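Long-range contacts in ribosomal RNA small subunit methyltransferase E (Legionella pneumophila, PDB 5O96), which probably methylates N3 of a specific uridine in 16S rRNA of the assembled 30S subunit, using S-adenosylmethionine as the methyl donor: residues 194-199 with 229-234; 86-91 with 113-118; 94-99 with 131-136. All coordinates share one frame; numbering follows the deposited sequence.

Overall arrangement
Three contacts tie together the methyltransferase domain, which belongs to the SPOUT clan. Starting from the N terminus, interaction 2 opens at the end of strand 82-88 and interaction 3 opens on helix 93-104 just after it. Interaction 2 closes at 113-118, completing a beta-alpha-beta unit, and interaction 3 closes later on helix 124-145, so the two cross, with neither nested in the other. Interaction 1 follows in series, joining strand 191-196 to the last helix, 227-242, at the S-adenosylmethionine site. Strand 82-88 lies beside 191-196 in one parallel sheet, linking interactions 2 and 1, while Met97 and Val98 carry packing from interaction 3 to that last helix.

Interaction 1. Residues 194-199 with 229-234; sequences LIIGPE and TAAITA. With SAM (S-adenosylmethionine), chain I.
Where Leu194 and Ile196 meet Ala230, Ala231 and Ala234, no flat side chain takes part; a flat group beside them is the carboxylate of S-adenosylmethionine. The modelled Glu199 side chain lies over one face of it, its exact place uncertain because it is poorly ordered. Across the contact itself everything is aliphatic. The CD1 branch of Ile196 reaches the helix backbone, 3.6 Å from Ala231 CA, a close approach that the small alanine permits. With chi1 at -71° the other branch, CG2, is anti to the backbone N and meets Ala230 CB at 4.2 Å. Leu194 adds CD2, 3.6 Å from Ala234 CB. Ala230 CB also stands 3.3 Å from SAM CE, the methyl group to be transferred, so a small apolar residue suits this place beside the donor. Gly197, which contacts S-adenosylmethionine, begins the loop after the strand. A helix packed on a parallel sheet beside the cofactor belongs to the alpha/beta methyltransferase domain of the SPOUT clan. The strand runs nearly antiparallel to the helix, at 156°. Strand 191-196 is flanked by 82-88 and 170-174, and helix 227-242 also touches helix 93-104 and, through Ile232, its counterpart in the second subunit.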
ATOM      1  N   LEU A 194      11.203  13.314   0.104  1.00 30.18           N
ATOM      2  CA  LEU A 194      10.166  12.895  -0.833  1.00 28.29           C
ATOM      3  C   LEU A 194       8.870  13.618  -0.513  1.00 27.36           C
ATOM      4  O   LEU A 194       8.296  13.415   0.570  1.00 23.41           O
ATOM      5  CB  LEU A 194       9.952  11.378  -0.764  1.00 21.46           C
ATOM      6  CG  LEU A 194       8.813  10.776  -1.593  1.00 21.16           C
ATOM      7  CD1 LEU A 194       9.071  10.890  -3.089  1.00 13.60           C
ATOM      8  CD2 LEU A 194       8.593   9.325  -1.216  1.00 22.62           C
ATOM      9  N   ILE A 195       8.398  14.439  -1.453  1.00 23.76           N
ATOM     10  CA  ILE A 195       7.124  15.142  -1.307  1.00 25.29           C
ATOM     11  C   ILE A 195       6.030  14.404  -2.084  1.00 29.14           C
ATOM     12  O   ILE A 195       6.186  14.094  -3.279  1.00 19.78           O
ATOM     13  CB  ILE A 195       7.245  16.607  -1.760  1.00 31.39           C
ATOM     14  CG1 ILE A 195       8.252  17.357  -0.886  1.00 18.98           C
ATOM     15  CG2 ILE A 195       5.886  17.313  -1.688  1.00 21.29           C
ATOM     16  CD1 ILE A 195       8.510  18.806  -1.381  1.00 18.95           C
ATOM     17  N   ILE A 196       4.928  14.090  -1.398  1.00 28.00           N
ATOM     18  CA  ILE A 196       3.745  13.511  -2.033  1.00 19.38           C
ATOM     19  C   ILE A 196       2.558  14.393  -1.699  1.00 25.92           C
ATOM     20  O   ILE A 196       2.325  14.719  -0.530  1.00 28.32           O
ATOM     21  CB  ILE A 196       3.509  12.052  -1.609  1.00 29.24           C
ATOM     22  CG1 ILE A 196       4.596  11.186  -2.264  1.00 26.91           C
ATOM     23  CG2 ILE A 196       2.098  11.587  -2.070  1.00 18.98           C
ATOM     24  CD1 ILE A 196       5.137  10.171  -1.411  1.00 25.68           C
ATOM     25  N   GLY A 197       1.838  14.808  -2.729  1.00 23.45           N
ATOM     26  CA  GLY A 197       0.848  15.837  -2.597  1.00 29.00           C
ATOM     27  C   GLY A 197      -0.533  15.278  -2.413  1.00 28.38           C
ATOM     28  O   GLY A 197      -0.745  14.065  -2.387  1.00 24.47           O
ATOM     29  N   PRO A 198      -1.497  16.162  -2.263  1.00 30.94           N
ATOM     30  CA  PRO A 198      -2.857  15.754  -1.922  1.00 26.36           C
ATOM     31  C   PRO A 198      -3.568  15.338  -3.198  1.00 30.66           C
ATOM     32  O   PRO A 198      -3.017  15.473  -4.292  1.00 26.33           O
ATOM     33  CB  PRO A 198      -3.460  17.031  -1.338  1.00 19.49           C
ATOM     34  CG  PRO A 198      -2.814  18.103  -2.186  1.00 25.39           C
ATOM     35  CD  PRO A 198      -1.387  17.617  -2.436  1.00 22.37           C
ATOM     36  N   GLU A 199      -4.826  14.909  -3.041  1.00 31.87           N
ATOM     37  CA  GLU A 199      -5.576  14.391  -4.176  1.00 36.06           C
ATOM     38  C   GLU A 199      -5.560  15.357  -5.348  1.00 41.04           C
ATOM     39  O   GLU A 199      -5.262  14.964  -6.483  1.00 40.62           O
ATOM     40  CB  GLU A 199      -7.007  14.022  -3.798  1.00 48.54           C
ATOM     41  CG  GLU A 199      -7.719  13.339  -4.980  1.00 74.06           C
ATOM     42  CD  GLU A 199      -9.222  13.137  -4.783  1.00 91.21           C
ATOM     43  OE1 GLU A 199      -9.664  12.975  -3.623  1.00 97.28           O
ATOM     44  OE2 GLU A 199      -9.963  13.137  -5.796  1.00 93.95           O
ATOM     45  N   THR A 229      -1.738   5.464  -1.830  1.00 23.22           N
ATOM     46  CA  THR A 229      -0.989   4.484  -2.608  1.00 18.46           C
ATOM     47  C   THR A 229       0.368   5.050  -2.958  1.00 17.35           C
ATOM     48  O   THR A 229       1.389   4.358  -2.872  1.00 29.08           O
ATOM     49  CB  THR A 229      -1.720   4.119  -3.904  1.00 15.81           C
ATOM     50  OG1 THR A 229      -3.102   3.802  -3.658  1.00 21.13           O
ATOM     51  CG2 THR A 229      -1.055   2.934  -4.558  1.00 13.87           C
ATOM     52  N   ALA A 230       0.396   6.325  -3.339  1.00 25.11           N
ATOM     53  CA  ALA A 230       1.607   6.878  -3.916  1.00 20.11           C
ATOM     54  C   ALA A 230       2.749   6.900  -2.908  1.00 15.52           C
ATOM     55  O   ALA A 230       3.896   6.646  -3.265  1.00 15.61           O
ATOM     56  CB  ALA A 230       1.323   8.266  -4.441  1.00 13.36           C
ATOM     57  N   ALA A 231       2.444   7.189  -1.639  1.00 20.54           N
ATOM     58  CA  ALA A 231       3.463   7.133  -0.600  1.00 22.43           C
ATOM     59  C   ALA A 231       4.124   5.760  -0.542  1.00 28.33           C
ATOM     60  O   ALA A 231       5.353   5.649  -0.540  1.00 29.68           O
ATOM     61  CB  ALA A 231       2.849   7.477   0.754  1.00 16.57           C
ATOM     62  N   ILE A 232       3.317   4.697  -0.496  1.00 21.10           N
ATOM     63  CA  ILE A 232       3.873   3.372  -0.237  1.00 23.36           C
ATOM     64  C   ILE A 232       4.614   2.859  -1.446  1.00 11.71           C
ATOM     65  O   ILE A 232       5.721   2.315  -1.330  1.00 30.94           O
ATOM     66  CB  ILE A 232       2.761   2.413   0.177  1.00 28.83           C
ATOM     67  CG1 ILE A 232       1.976   3.054   1.293  1.00 36.73           C
ATOM     68  CG2 ILE A 232       3.333   1.099   0.662  1.00 17.21           C
ATOM     69  CD1 ILE A 232       0.885   2.200   1.634  1.00 59.67           C
ATOM     70  N   THR A 233       4.031   3.055  -2.625  1.00 14.21           N
ATOM     71  CA  THR A 233       4.728   2.773  -3.882  1.00 18.01           C
ATOM     72  C   THR A 233       6.061   3.516  -3.968  1.00 22.57           C
ATOM     73  O   THR A 233       7.093   2.928  -4.290  1.00 24.98           O
ATOM     74  CB  THR A 233       3.811   3.156  -5.036  1.00 19.22           C
ATOM     75  OG1 THR A 233       2.648   2.320  -4.979  1.00 29.84           O
ATOM     76  CG2 THR A 233       4.510   2.988  -6.364  1.00 16.21           C
ATOM     77  N   ALA A 234       6.058   4.819  -3.666  1.00 20.80           N
ATOM     78  CA  ALA A 234       7.288   5.598  -3.812  1.00 23.62           C
ATOM     79  C   ALA A 234       8.361   5.092  -2.860  1.00 21.06           C
ATOM     80  O   ALA A 234       9.528   4.943  -3.239  1.00 24.08           O
ATOM     81  CB  ALA A 234       7.002   7.089  -3.575  1.00 26.24           C
TER
HETATM   82  N   SAM I 501      -4.996  10.666  -6.990  0.75 25.14           N
HETATM   83  CA  SAM I 501      -4.790  10.702  -5.545  0.51 45.41           C
HETATM   84  C   SAM I 501      -6.009  10.514  -4.612  1.00 40.45           C
HETATM   85  O   SAM I 501      -7.072  10.048  -4.990  1.00 56.89           O
HETATM   86  OXT SAM I 501      -5.974  10.805  -3.416  0.59 38.11           O
HETATM   87  CB  SAM I 501      -4.145  12.015  -5.237  0.22 58.42           C
HETATM   88  CG  SAM I 501      -2.755  12.188  -4.678  0.43 59.61           C
HETATM   89  SD  SAM I 501      -1.609  12.100  -6.018  1.00 62.92           S
HETATM   90  CE  SAM I 501      -0.425  10.885  -5.438  1.00 59.95           C
HETATM   91  C5' SAM I 501      -0.733  13.648  -5.699  1.00 59.93           C
HETATM   92  C4' SAM I 501      -0.154  14.138  -7.004  1.00 57.01           C
HETATM   93  O4' SAM I 501       0.862  13.220  -7.357  0.85 49.49           O
HETATM   94  C3' SAM I 501      -1.193  14.021  -8.112  0.91 69.47           C
HETATM   95  O3' SAM I 501      -1.891  15.209  -8.389  0.92 76.90           O
HETATM   96  C2' SAM I 501      -0.396  13.643  -9.328  0.94 64.73           C
HETATM   97  O2' SAM I 501      -0.137  14.825 -10.040  0.97 65.79           O
HETATM   98  C1' SAM I 501       0.898  13.087  -8.765  0.93 51.85           C
HETATM   99  N9  SAM I 501       0.959  11.705  -9.262  0.94 43.41           N
HETATM  100  C8  SAM I 501       0.079  10.661  -9.038  0.90 32.26           C
HETATM  101  N7  SAM I 501       0.500   9.579  -9.720  1.00 24.32           N
HETATM  102  C5  SAM I 501       1.633   9.922 -10.381  0.97 35.26           C
HETATM  103  C6  SAM I 501       2.456   9.207 -11.211  0.99 23.62           C
HETATM  104  N6  SAM I 501       2.150   7.953 -11.482  0.79 24.19           N
HETATM  105  N1  SAM I 501       3.549   9.828 -11.777  0.85 31.56           N
HETATM  106  C2  SAM I 501       3.837  11.147 -11.494  0.88 36.62           C
HETATM  107  N3  SAM I 501       3.005  11.868 -10.647  0.94 36.55           N
HETATM  108  C4  SAM I 501       1.923  11.252 -10.114  1.00 37.16           C

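Interaction 2. Residues 86-91 with 113-118; sequences AQAISK and LITERC
Ile89 and Ile114 lie side by side and point the same way, CD1 of Ile89 coming 3.9 Å from CG1 of Ile114. Branched, apolar side chains suit this alignment, because each can lie along the other without a polar group to satisfy. Leu113 is turned to another side of the strand, sharing a face of the sheet with Ala88. Its chi1 of -160° sets CG anti to the backbone N and carries CD2 to 4.0 Å from Ala86 CB, in an apolar layer that Phe162 and Leu159 of helix 159-165 continue. Cys118, at the end of a type I turn beginning at Thr115, directs SG at Ala88 CB, 3.9 Å away; the short alanine leaves room for it and for Pro198.

The backbones set this arrangement. Leu113 forms a parallel bridge with Ala88 by bonding to its two neighbours: its N donates to Gln87 O at 2.9 Å, and its O receives Ile89 N at 2.9 Å. Ala88 CA also approaches Leu113 O at 3.3 Å, a CA-H...O contact. At the turn, Thr115 N donates to Cys118 SG at 3.4 Å, giving the sulfur a polar as well as an apolar role. With two main-chain hydrogen bonds joining the strands and mostly hydrocarbon side chains between them, the contact closes the beta-alpha-beta crossover without relying on any charge pair between its strands.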
ATOM      1  N   ALA A  86       7.494  13.780   3.209  1.00 19.96           N
ATOM      2  CA  ALA A  86       6.621  14.915   3.460  1.00 18.32           C
ATOM      3  C   ALA A  86       5.295  14.601   2.774  1.00 20.03           C
ATOM      4  O   ALA A  86       5.207  14.643   1.544  1.00 22.58           O
ATOM      5  CB  ALA A  86       7.242  16.217   2.960  1.00 18.48           C
ATOM      6  N   GLN A  87       4.273  14.273   3.566  1.00 25.42           N
ATOM      7  CA  GLN A  87       3.008  13.756   3.056  1.00 20.32           C
ATOM      8  C   GLN A  87       1.932  14.826   3.221  1.00 28.15           C
ATOM      9  O   GLN A  87       1.641  15.253   4.343  1.00 25.64           O
ATOM     10  CB  GLN A  87       2.623  12.466   3.792  1.00 19.31           C
ATOM     11  CG  GLN A  87       1.319  11.784   3.286  1.00 27.87           C
ATOM     12  CD  GLN A  87       1.506  11.043   1.975  1.00 27.50           C
ATOM     13  OE1 GLN A  87       2.617  10.723   1.603  1.00 34.84           O
ATOM     14  NE2 GLN A  87       0.423  10.775   1.269  1.00 20.58           N
ATOM     15  N   ALA A  88       1.355  15.272   2.108  1.00 25.73           N
ATOM     16  CA  ALA A  88       0.179  16.142   2.174  1.00 26.37           C
ATOM     17  C   ALA A  88      -0.883  15.546   3.079  1.00 24.87           C
ATOM     18  O   ALA A  88      -1.182  14.360   2.982  1.00 23.58           O
ATOM     19  CB  ALA A  88      -0.400  16.336   0.780  1.00 18.90           C
ATOM     20  N   ILE A  89      -1.469  16.373   3.949  1.00 24.74           N
ATOM     21  CA  ILE A  89      -2.470  15.875   4.900  1.00 25.16           C
ATOM     22  C   ILE A  89      -3.778  15.540   4.181  1.00 35.78           C
ATOM     23  O   ILE A  89      -4.359  16.370   3.477  1.00 36.51           O
ATOM     24  CB  ILE A  89      -2.726  16.890   6.016  1.00 34.73           C
ATOM     25  CG1 ILE A  89      -1.401  17.275   6.675  1.00 29.84           C
ATOM     26  CG2 ILE A  89      -3.780  16.340   6.994  1.00 25.88           C
ATOM     27  CD1 ILE A  89      -1.528  18.110   7.895  1.00 23.22           C
ATOM     28  N   SER A  90      -4.249  14.320   4.369  1.00 41.97           N
ATOM     29  CA  SER A  90      -5.549  13.869   3.909  1.00 39.48           C
ATOM     30  C   SER A  90      -6.419  13.625   5.127  1.00 42.04           C
ATOM     31  O   SER A  90      -5.918  13.413   6.235  1.00 33.53           O
ATOM     32  CB  SER A  90      -5.440  12.589   3.063  1.00 33.00           C
ATOM     33  OG  SER A  90      -4.656  12.797   1.902  1.00 42.64           O
ATOM     34  N   LYS A  91      -7.732  13.676   4.927  1.00 52.27           N
ATOM     35  CA  LYS A  91      -8.645  13.461   6.043  1.00 57.25           C
ATOM     36  C   LYS A  91      -8.722  11.976   6.379  1.00 48.44           C
ATOM     37  O   LYS A  91      -8.637  11.114   5.496  1.00 39.66           O
ATOM     38  CB  LYS A  91     -10.036  14.010   5.713  1.00 63.81           C
ATOM     39  CG  LYS A  91     -11.030  13.971   6.872  1.00 58.80           C
ATOM     40  CD  LYS A  91     -12.302  14.723   6.509  1.00 67.05           C
ATOM     41  CE  LYS A  91     -13.484  14.424   7.431  1.00 79.01           C
ATOM     42  NZ  LYS A  91     -14.741  15.079   6.925  1.00 81.33           N
ATOM     43  N   LEU A 113       2.238  17.675   5.747  1.00 30.47           N
ATOM     44  CA  LEU A 113       2.457  18.799   4.862  1.00 22.40           C
ATOM     45  C   LEU A 113       1.112  19.435   4.580  1.00 28.98           C
ATOM     46  O   LEU A 113       0.157  18.732   4.236  1.00 31.43           O
ATOM     47  CB  LEU A 113       3.092  18.303   3.574  1.00 32.02           C
ATOM     48  CG  LEU A 113       3.836  19.243   2.661  1.00 39.32           C
ATOM     49  CD1 LEU A 113       5.043  19.751   3.397  1.00 34.54           C
ATOM     50  CD2 LEU A 113       4.229  18.446   1.453  1.00 36.07           C
ATOM     51  N   ILE A 114       1.026  20.750   4.737  1.00 36.57           N
ATOM     52  CA  ILE A 114      -0.159  21.511   4.355  1.00 30.12           C
ATOM     53  C   ILE A 114       0.145  22.185   3.021  1.00 30.88           C
ATOM     54  O   ILE A 114       1.085  22.983   2.918  1.00 40.63           O
ATOM     55  CB  ILE A 114      -0.552  22.524   5.444  1.00 31.18           C
ATOM     56  CG1 ILE A 114      -0.700  21.805   6.783  1.00 36.21           C
ATOM     57  CG2 ILE A 114      -1.873  23.194   5.125  1.00 26.81           C
ATOM     58  CD1 ILE A 114      -1.063  22.730   7.927  1.00 39.19           C
ATOM     59  N   THR A 115      -0.598  21.812   1.980  1.00 30.96           N
ATOM     60  CA  THR A 115      -0.390  22.329   0.635  1.00 27.85           C
ATOM     61  C   THR A 115      -1.675  22.983   0.148  1.00 29.22           C
ATOM     62  O   THR A 115      -2.742  22.799   0.731  1.00 30.27           O
ATOM     63  CB  THR A 115       0.015  21.235  -0.351  1.00 29.55           C
ATOM     64  OG1 THR A 115      -1.118  20.398  -0.599  1.00 44.44           O
ATOM     65  CG2 THR A 115       1.133  20.403   0.200  1.00 27.48           C
ATOM     66  N   GLU A 116      -1.555  23.737  -0.949  1.00 38.50           N
ATOM     67  CA  GLU A 116      -2.652  24.586  -1.410  1.00 39.40           C
ATOM     68  C   GLU A 116      -3.950  23.805  -1.523  1.00 38.62           C
ATOM     69  O   GLU A 116      -4.995  24.237  -1.024  1.00 42.67           O
ATOM     70  CB  GLU A 116      -2.295  25.225  -2.748  1.00 44.06           C
ATOM     71  CG  GLU A 116      -3.305  26.264  -3.232  1.00 57.24           C
ATOM     72  CD  GLU A 116      -2.794  27.070  -4.419  1.00 61.06           C
ATOM     73  OE1 GLU A 116      -1.708  27.681  -4.298  1.00 72.06           O
ATOM     74  OE2 GLU A 116      -3.471  27.079  -5.471  1.00 58.08           O
ATOM     75  N   ARG A 117      -3.895  22.628  -2.136  1.00 29.03           N
ATOM     76  CA  ARG A 117      -5.101  21.901  -2.487  1.00 31.43           C
ATOM     77  C   ARG A 117      -5.441  20.815  -1.474  1.00 36.64           C
ATOM     78  O   ARG A 117      -6.210  19.902  -1.788  1.00 37.07           O
ATOM     79  CB  ARG A 117      -4.952  21.329  -3.897  1.00 33.45           C
ATOM     80  CG  ARG A 117      -4.831  22.433  -4.945  1.00 25.98           C
ATOM     81  CD  ARG A 117      -4.511  21.883  -6.315  1.00 32.04           C
ATOM     82  NE  ARG A 117      -4.233  22.933  -7.284  1.00 39.17           N
ATOM     83  CZ  ARG A 117      -3.856  22.706  -8.541  1.00 44.17           C
ATOM     84  NH1 ARG A 117      -3.716  21.461  -8.984  1.00 37.12           N
ATOM     85  NH2 ARG A 117      -3.623  23.721  -9.357  1.00 49.10           N
ATOM     86  N   CYS A 118      -4.869  20.888  -0.274  1.00 31.79           N
ATOM     87  CA  CYS A 118      -5.320  20.032   0.802  1.00 36.23           C
ATOM     88  C   CYS A 118      -6.727  20.446   1.206  1.00 45.93           C
ATOM     89  O   CYS A 118      -7.075  21.629   1.191  1.00 48.11           O
ATOM     90  CB  CYS A 118      -4.355  20.104   1.990  1.00 36.69           C
ATOM     91  SG  CYS A 118      -2.763  19.239   1.691  1.00 51.24           S
TER

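Interaction 3. Residues 94-99 with 131-136; sequences RMEMVM and MHQWLN
Trp134 CB lies against Met99, 3.9 Å from Met99 CG, with SD almost as near. A chi1 of -68° then places CG anti to the carbonyl carbon and carries the indole across to helix 93-104. At CG the partner is the methylene of Met99, whose CG is 3.9 Å away and whose approach to the five-membered ring is a CH-pi contact, off-centre and 30° from the ring normal. CD1 meets the same Met99 methylene and, at the edge and near the plane, Glu96 CG. Further out, NE1 and CE2 come to Met95, and the closest touch is Trp134 CZ2 to Met95 CG at 3.5 Å. Both methionines lie obliquely on one side of the indole plane, while Met131 N sits on the other, offset toward the rim.

The helices belong to successive crossovers of the parallel sheet, helix 93-104 joining strands 82-88 and 109-114 and helix 124-145 leading from 109-114 to 152-158; their segments run at 41° to one another. The sulfurs make this a double Met-aromatic contact, with Met99 SD 4.7 Å from the centroid of the five-membered ring of Trp134 and Met95 SD 5.2 Å from that of the six-membered ring. Methionine suits both places: its unbranched, flexible chain can bend to follow a broad ring, and its sulfur is polarisable.

At the more open border, Glu96 and Gln133 approach through water instead of directly. One water donates to Glu96 OE2 at 2.8 Å and to Gln133 OE1 at 2.7 Å, bridging two oxygens that, as modelled, are both acceptors. The end of Met95 turns back toward Gln87 of strand 82-88, and Trp134 also packs on Leu153 of strand 152-158.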
ATOM      1  N   ARG A  94      -7.049   7.464   5.256  1.00 22.85           N
ATOM      2  CA  ARG A  94      -5.931   7.397   4.333  1.00 28.62           C
ATOM      3  C   ARG A  94      -4.640   7.870   4.984  1.00 24.32           C
ATOM      4  O   ARG A  94      -3.575   7.293   4.747  1.00 28.33           O
ATOM      5  CB  ARG A  94      -6.227   8.219   3.085  1.00 31.88           C
ATOM      6  CG  ARG A  94      -7.436   7.743   2.303  1.00 38.28           C
ATOM      7  CD  ARG A  94      -7.534   8.551   1.006  1.00 50.21           C
ATOM      8  NE  ARG A  94      -8.880   8.994   0.675  1.00 52.67           N
ATOM      9  CZ  ARG A  94      -9.295  10.254   0.728  1.00 58.65           C
ATOM     10  NH1 ARG A  94      -8.471  11.211   1.116  1.00 60.95           N
ATOM     11  NH2 ARG A  94     -10.541  10.550   0.393  1.00 69.72           N
ATOM     12  N   MET A  95      -4.705   8.919   5.798  1.00 31.86           N
ATOM     13  CA  MET A  95      -3.495   9.397   6.451  1.00 27.43           C
ATOM     14  C   MET A  95      -2.971   8.366   7.449  1.00 29.91           C
ATOM     15  O   MET A  95      -1.756   8.149   7.547  1.00 31.26           O
ATOM     16  CB  MET A  95      -3.775  10.744   7.122  1.00 32.13           C
ATOM     17  CG  MET A  95      -2.542  11.627   7.423  1.00 28.81           C
ATOM     18  SD  MET A  95      -1.474  12.256   6.093  1.00 35.16           S
ATOM     19  CE  MET A  95      -2.396  12.051   4.602  1.00 38.02           C
ATOM     20  N   GLU A  96      -3.874   7.713   8.180  1.00 30.87           N
ATOM     21  CA  GLU A  96      -3.469   6.651   9.090  1.00 32.31           C
ATOM     22  C   GLU A  96      -2.848   5.494   8.327  1.00 31.78           C
ATOM     23  O   GLU A  96      -1.904   4.850   8.807  1.00 30.33           O
ATOM     24  CB  GLU A  96      -4.676   6.174   9.901  1.00 33.00           C
ATOM     25  CG  GLU A  96      -5.308   7.258  10.752  1.00 35.55           C
ATOM     26  CD  GLU A  96      -6.476   6.753  11.577  1.00 35.26           C
ATOM     27  OE1 GLU A  96      -7.094   5.756  11.165  1.00 39.49           O
ATOM     28  OE2 GLU A  96      -6.773   7.351  12.638  1.00 38.02           O
ATOM     29  N   MET A  97      -3.386   5.205   7.144  1.00 31.51           N
ATOM     30  CA  MET A  97      -2.808   4.183   6.295  1.00 17.98           C
ATOM     31  C   MET A  97      -1.360   4.520   5.961  1.00 28.18           C
ATOM     32  O   MET A  97      -0.463   3.672   6.101  1.00 30.94           O
ATOM     33  CB  MET A  97      -3.663   4.037   5.041  1.00 18.04           C
ATOM     34  CG  MET A  97      -3.285   2.863   4.101  1.00 17.76           C
ATOM     35  SD  MET A  97      -1.911   3.316   3.048  1.00 40.66           S
ATOM     36  CE  MET A  97      -2.450   2.513   1.533  1.00 45.95           C
ATOM     37  N   VAL A  98      -1.114   5.769   5.542  1.00 24.76           N
ATOM     38  CA  VAL A  98       0.243   6.207   5.225  1.00 16.30           C
ATOM     39  C   VAL A  98       1.137   6.118   6.453  1.00 31.54           C
ATOM     40  O   VAL A  98       2.291   5.673   6.364  1.00 30.69           O
ATOM     41  CB  VAL A  98       0.227   7.634   4.654  1.00 25.70           C
ATOM     42  CG1 VAL A  98       1.661   8.161   4.463  1.00 23.30           C
ATOM     43  CG2 VAL A  98      -0.546   7.673   3.335  1.00 23.57           C
ATOM     44  N   MET A  99       0.630   6.540   7.620  1.00 21.39           N
ATOM     45  CA  MET A  99       1.448   6.455   8.826  1.00 23.93           C
ATOM     46  C   MET A  99       1.899   5.021   9.090  1.00 29.59           C
ATOM     47  O   MET A  99       3.069   4.771   9.404  1.00 29.01           O
ATOM     48  CB  MET A  99       0.684   7.009  10.020  1.00 18.51           C
ATOM     49  CG  MET A  99       0.357   8.503   9.912  1.00 34.30           C
ATOM     50  SD  MET A  99       1.824   9.596   9.974  1.00 32.89           S
ATOM     51  CE  MET A  99       1.440  10.730   8.670  1.00 35.98           C
ATOM     52  N   MET A 131      -1.867  14.309  15.551  1.00 35.93           N
ATOM     53  CA  MET A 131      -0.461  13.990  15.782  1.00 39.14           C
ATOM     54  C   MET A 131      -0.306  12.862  16.795  1.00 37.07           C
ATOM     55  O   MET A 131       0.501  11.942  16.610  1.00 31.69           O
ATOM     56  CB  MET A 131       0.290  15.244  16.266  1.00 34.01           C
ATOM     57  CG  MET A 131       0.585  16.253  15.162  1.00 32.04           C
ATOM     58  SD  MET A 131       1.758  15.636  13.917  1.00 37.47           S
ATOM     59  CE  MET A 131       3.222  15.517  14.938  1.00 29.99           C
ATOM     60  N   HIS A 132      -1.051  12.944  17.894  1.00 28.17           N
ATOM     61  CA  HIS A 132      -1.015  11.900  18.904  1.00 28.43           C
ATOM     62  C   HIS A 132      -1.450  10.555  18.314  1.00 32.96           C
ATOM     63  O   HIS A 132      -0.778   9.535  18.497  1.00 30.62           O
ATOM     64  CB  HIS A 132      -1.906  12.339  20.075  1.00 34.84           C
ATOM     65  CG  HIS A 132      -1.797  11.482  21.297  1.00 42.56           C
ATOM     66  ND1 HIS A 132      -0.734  11.558  22.168  1.00 49.87           N
ATOM     67  CD2 HIS A 132      -2.628  10.542  21.803  1.00 49.94           C
ATOM     68  CE1 HIS A 132      -0.916  10.706  23.160  1.00 48.06           C
ATOM     69  NE2 HIS A 132      -2.057  10.076  22.961  1.00 46.64           N
ATOM     70  N   GLN A 133      -2.563  10.544  17.578  1.00 37.82           N
ATOM     71  CA  GLN A 133      -3.077   9.298  17.020  1.00 36.99           C
ATOM     72  C   GLN A 133      -2.123   8.732  15.987  1.00 37.22           C
ATOM     73  O   GLN A 133      -1.912   7.512  15.924  1.00 27.73           O
ATOM     74  CB  GLN A 133      -4.455   9.528  16.390  1.00 26.27           C
ATOM     75  CG  GLN A 133      -5.496   9.972  17.377  1.00 28.02           C
ATOM     76  CD  GLN A 133      -6.810  10.364  16.731  1.00 32.05           C
ATOM     77  OE1 GLN A 133      -6.897  10.529  15.508  1.00 30.98           O
ATOM     78  NE2 GLN A 133      -7.843  10.510  17.551  1.00 29.99           N
ATOM     79  N   TRP A 134      -1.549   9.612  15.165  1.00 38.05           N
ATOM     80  CA  TRP A 134      -0.574   9.186  14.173  1.00 27.50           C
ATOM     81  C   TRP A 134       0.640   8.528  14.835  1.00 34.44           C
ATOM     82  O   TRP A 134       1.159   7.525  14.330  1.00 31.72           O
ATOM     83  CB  TRP A 134      -0.151  10.390  13.324  1.00 32.47           C
ATOM     84  CG  TRP A 134      -1.249  10.941  12.431  1.00 29.35           C
ATOM     85  CD1 TRP A 134      -2.370  10.286  12.013  1.00 29.78           C
ATOM     86  CD2 TRP A 134      -1.309  12.250  11.842  1.00 28.43           C
ATOM     87  NE1 TRP A 134      -3.125  11.101  11.204  1.00 27.37           N
ATOM     88  CE2 TRP A 134      -2.489  12.309  11.074  1.00 31.14           C
ATOM     89  CE3 TRP A 134      -0.474  13.372  11.884  1.00 36.59           C
ATOM     90  CZ2 TRP A 134      -2.859  13.451  10.360  1.00 28.38           C
ATOM     91  CZ3 TRP A 134      -0.843  14.506  11.181  1.00 31.28           C
ATOM     92  CH2 TRP A 134      -2.024  14.535  10.427  1.00 29.56           C
ATOM     93  N   LEU A 135       1.114   9.067  15.967  1.00 23.58           N
ATOM     94  CA  LEU A 135       2.314   8.499  16.562  1.00 35.18           C
ATOM     95  C   LEU A 135       2.042   7.096  17.100  1.00 35.63           C
ATOM     96  O   LEU A 135       2.908   6.220  17.033  1.00 37.78           O
ATOM     97  CB  LEU A 135       2.869   9.416  17.663  1.00 31.19           C
ATOM     98  CG  LEU A 135       4.123   8.827  18.335  1.00 29.72           C
ATOM     99  CD1 LEU A 135       5.219   8.533  17.290  1.00 24.38           C
ATOM    100  CD2 LEU A 135       4.653   9.706  19.432  1.00 30.64           C
ATOM    101  N   ASN A 136       0.842   6.857  17.626  1.00 36.36           N
ATOM    102  CA  ASN A 136       0.555   5.532  18.159  1.00 43.91           C
ATOM    103  C   ASN A 136       0.466   4.502  17.043  1.00 34.68           C
ATOM    104  O   ASN A 136       0.927   3.370  17.208  1.00 38.50           O
ATOM    105  CB  ASN A 136      -0.722   5.567  18.993  1.00 58.59           C
ATOM    106  CG  ASN A 136      -0.577   6.432  20.230  1.00 68.83           C
ATOM    107  OD1 ASN A 136       0.540   6.711  20.688  1.00 69.78           O
ATOM    108  ND2 ASN A 136      -1.707   6.868  20.778  1.00 75.46           N
TER
HETATM  109  O   HOH W   1      -6.236  10.084  12.961  1.00 39.52           O